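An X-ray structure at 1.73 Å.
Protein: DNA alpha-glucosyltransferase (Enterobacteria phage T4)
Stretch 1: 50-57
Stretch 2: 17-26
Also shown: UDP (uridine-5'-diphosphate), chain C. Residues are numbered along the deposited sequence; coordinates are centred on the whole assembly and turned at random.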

# COMPACT_ATOMS: atom_id res chain seq x y z
N SER A 50 -8.23 8.64 6.91
CA SER A 50 -6.94 8.91 6.29
C SER A 50 -7.05 9.31 4.82
O SER A 50 -6.30 10.17 4.34
CB SER A 50 -6.02 7.70 6.44
OG SER A 50 -5.65 7.52 7.79
N HIS A 51 -7.99 8.70 4.11
CA HIS A 51 -8.18 9.02 2.69
C HIS A 51 -9.56 9.62 2.47
O HIS A 51 -10.50 9.33 3.19
CB HIS A 51 -8.03 7.76 1.83
CG HIS A 51 -6.69 7.09 1.96
ND1 HIS A 51 -6.42 6.13 2.91
CD2 HIS A 51 -5.54 7.27 1.26
CE1 HIS A 51 -5.16 5.74 2.79
NE2 HIS A 51 -4.61 6.42 1.80
N ASP A 52 -9.67 10.47 1.45
CA ASP A 52 -10.94 11.11 1.14
C ASP A 52 -11.86 10.15 0.40
O ASP A 52 -11.52 9.65 -0.67
CB ASP A 52 -10.71 12.35 0.28
CG ASP A 52 -12.00 13.09 -0.01
OD1 ASP A 52 -12.61 13.60 0.96
OD2 ASP A 52 -12.39 13.16 -1.19
N HIS A 53 -13.03 9.88 0.98
CA HIS A 53 -13.97 8.96 0.36
C HIS A 53 -15.41 9.19 0.81
O HIS A 53 -16.35 8.81 0.12
CB HIS A 53 -13.60 7.52 0.72
CG HIS A 53 -13.86 7.20 2.16
ND1 HIS A 53 -12.95 7.46 3.16
CD2 HIS A 53 -14.96 6.69 2.77
CE1 HIS A 53 -13.48 7.13 4.33
NE2 HIS A 53 -14.69 6.65 4.12
N LYS A 54 -15.55 9.79 1.99
CA LYS A 54 -16.87 10.02 2.58
C LYS A 54 -17.96 10.58 1.68
O LYS A 54 -19.14 10.29 1.89
CB LYS A 54 -16.72 10.90 3.82
CG LYS A 54 -15.93 10.23 4.94
CD LYS A 54 -15.63 11.22 6.06
CE LYS A 54 -14.73 10.60 7.12
NZ LYS A 54 -14.24 11.62 8.10
N SER A 55 -17.59 11.37 0.68
CA SER A 55 -18.59 11.97 -0.21
C SER A 55 -19.18 11.02 -1.26
O SER A 55 -20.12 11.39 -1.96
CB SER A 55 -18.00 13.19 -0.91
OG SER A 55 -17.03 12.81 -1.87
N PHE A 56 -18.63 9.82 -1.37
CA PHE A 56 -19.13 8.88 -2.36
C PHE A 56 -19.16 7.41 -1.92
O PHE A 56 -19.90 6.61 -2.49
CB PHE A 56 -18.32 8.99 -3.66
CG PHE A 56 -16.84 8.83 -3.47
CD1 PHE A 56 -16.02 9.94 -3.29
CD2 PHE A 56 -16.26 7.56 -3.44
CE1 PHE A 56 -14.65 9.79 -3.08
CE2 PHE A 56 -14.89 7.40 -3.23
CZ PHE A 56 -14.09 8.52 -3.05
N SER A 57 -18.36 7.07 -0.92
CA SER A 57 -18.31 5.68 -0.44
C SER A 57 -19.66 5.24 0.11
O SER A 57 -20.34 6.01 0.80
CB SER A 57 -17.24 5.52 0.63
OG SER A 57 -17.57 6.25 1.79
N1 UDP C . -1.64 5.90 5.06
C2 UDP C . -2.33 7.00 5.53
N3 UDP C . -2.28 7.19 6.88
C4 UDP C . -1.61 6.40 7.80
C5 UDP C . -0.91 5.29 7.24
C6 UDP C . -0.95 5.08 5.93
O2 UDP C . -2.94 7.76 4.79
O4 UDP C . -1.65 6.70 9.00
C1' UDP C . -1.68 5.62 3.62
C2' UDP C . -0.32 5.62 2.94
O2' UDP C . 0.11 6.93 2.65
C3' UDP C . -0.65 4.79 1.70
C4' UDP C . -1.56 3.70 2.29
O4' UDP C . -2.20 4.32 3.44
O3' UDP C . -1.39 5.59 0.78
C5' UDP C . -0.84 2.44 2.74
O5' UDP C . -0.54 1.63 1.61
PA UDP C . 0.88 0.93 1.40
O1A UDP C . 0.77 0.20 0.12
O2A UDP C . 1.95 1.94 1.57
O3A UDP C . 1.02 -0.13 2.64
PB UDP C . -0.09 -1.02 3.46
O1B UDP C . 0.57 -2.31 3.80
O2B UDP C . -0.64 -0.18 4.54
O3B UDP C . -1.23 -1.31 2.39
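Stretch 2, residues 17-26: VTKFSLEQRD

Stretch 2 is helical throughout, its backbone hydrogen bonds running from each amide to the carbonyl four residues earlier, as from Leu22 N to Thr18 O (2.9 Å). Stretch 1 has no regular helix or strand, although Ser57 N and Phe56 N both bond to His53 O at 2.9 Å, a local turn. The two run in the same general sense: His51 lies nearest Lys19 (CA to CA, 7.1 Å) and His53 nearest Leu22 (7.6 Å), while Phe56 reaches Arg25 a turn further on. No hydrogen bond crosses between them, so packing and stacking make the contact.

Thr18, Leu22 and Arg25, spaced three or four apart, all direct CA-to-CB toward stretch 1. Leu22, branched and apolar, fills the middle: its CD1 meets His51 CB at 3.4 Å, and its CD2 lies 3.8 Å from Phe56 CE2, at the ring edge. The flat His51 ring has the backbone of Lys19 over one face, and its NE2 makes a weak hydrogen bond to UDP O3' (3.5 Å). Lys19 CD approaches His51 CD2 at 3.9 Å, while Lys19 NZ forms a salt bridge with Glu23 OE1 (2.8 Å). Arg25 lays its planar, cationic guanidinium on Phe56, planes 9° apart, with CD2 of Phe56 3.3 Å from NE of Arg25: a cation-pi stack.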

# COMPACT_ATOMS: atom_id res chain seq x y z
N VAL A 17 -5.26 -1.10 0.91
CA VAL A 17 -6.43 -1.62 0.20
C VAL A 17 -7.40 -0.49 -0.09
O VAL A 17 -7.99 -0.42 -1.17
CB VAL A 17 -7.13 -2.72 1.03
CG1 VAL A 17 -8.40 -3.17 0.33
CG2 VAL A 17 -6.18 -3.90 1.21
N THR A 18 -7.57 0.40 0.88
CA THR A 18 -8.45 1.54 0.70
C THR A 18 -7.87 2.45 -0.39
O THR A 18 -8.58 2.89 -1.29
CB THR A 18 -8.61 2.33 2.01
OG1 THR A 18 -9.42 1.56 2.91
CG2 THR A 18 -9.26 3.68 1.77
N LYS A 19 -6.57 2.70 -0.30
CA LYS A 19 -5.88 3.54 -1.28
C LYS A 19 -6.06 2.96 -2.68
O LYS A 19 -6.40 3.67 -3.62
CB LYS A 19 -4.40 3.63 -0.93
CG LYS A 19 -3.57 4.44 -1.91
CD LYS A 19 -4.09 5.87 -2.03
CE LYS A 19 -3.15 6.71 -2.88
NZ LYS A 19 -3.68 8.06 -3.14
N PHE A 20 -5.81 1.66 -2.81
CA PHE A 20 -5.95 0.99 -4.10
C PHE A 20 -7.38 1.14 -4.61
O PHE A 20 -7.59 1.50 -5.77
CB PHE A 20 -5.63 -0.50 -3.96
CG PHE A 20 -5.87 -1.29 -5.21
CD1 PHE A 20 -4.92 -1.32 -6.23
CD2 PHE A 20 -7.06 -2.00 -5.38
CE1 PHE A 20 -5.15 -2.04 -7.40
CE2 PHE A 20 -7.30 -2.73 -6.55
CZ PHE A 20 -6.35 -2.75 -7.56
N SER A 21 -8.35 0.88 -3.74
CA SER A 21 -9.75 0.97 -4.13
C SER A 21 -10.12 2.37 -4.64
O SER A 21 -10.89 2.50 -5.59
CB SER A 21 -10.65 0.58 -2.96
OG SER A 21 -10.45 -0.79 -2.63
N LEU A 22 -9.58 3.40 -4.01
CA LEU A 22 -9.88 4.77 -4.41
C LEU A 22 -9.20 5.11 -5.73
O LEU A 22 -9.79 5.77 -6.59
CB LEU A 22 -9.45 5.75 -3.31
CG LEU A 22 -10.18 5.56 -1.97
CD1 LEU A 22 -9.67 6.58 -0.96
CD2 LEU A 22 -11.68 5.73 -2.17
N GLU A 23 -7.95 4.67 -5.90
CA GLU A 23 -7.22 4.92 -7.13
C GLU A 23 -7.87 4.14 -8.27
O GLU A 23 -7.91 4.61 -9.41
CB GLU A 23 -5.75 4.50 -6.97
CG GLU A 23 -4.97 5.38 -6.01
CD GLU A 23 -4.66 6.75 -6.59
OE1 GLU A 23 -4.37 7.67 -5.81
OE2 GLU A 23 -4.70 6.90 -7.83
N GLN A 24 -8.37 2.96 -7.95
CA GLN A 24 -9.05 2.10 -8.92
C GLN A 24 -10.31 2.81 -9.39
O GLN A 24 -10.60 2.87 -10.59
CB GLN A 24 -9.40 0.76 -8.27
CG GLN A 24 -9.91 -0.31 -9.22
CD GLN A 24 -9.91 -1.68 -8.57
OE1 GLN A 24 -9.48 -2.67 -9.17
NE2 GLN A 24 -10.39 -1.74 -7.34
N ARG A 25 -11.08 3.34 -8.44
CA ARG A 25 -12.30 4.06 -8.78
C ARG A 25 -11.95 5.23 -9.70
O ARG A 25 -12.59 5.42 -10.73
CB ARG A 25 -12.98 4.57 -7.51
CG ARG A 25 -14.08 5.59 -7.75
CD ARG A 25 -14.80 5.94 -6.44
NE ARG A 25 -15.81 6.98 -6.62
CZ ARG A 25 -15.54 8.28 -6.72
NH1 ARG A 25 -16.52 9.15 -6.88
NH2 ARG A 25 -14.29 8.70 -6.64
N ASP A 26 -10.94 6.00 -9.32
CA ASP A 26 -10.53 7.15 -10.13
C ASP A 26 -10.17 6.77 -11.56
O ASP A 26 -10.55 7.47 -12.50
CB ASP A 26 -9.33 7.87 -9.49
CG ASP A 26 -9.69 8.63 -8.23
OD1 ASP A 26 -10.88 8.93 -8.02
OD2 ASP A 26 -8.77 8.94 -7.45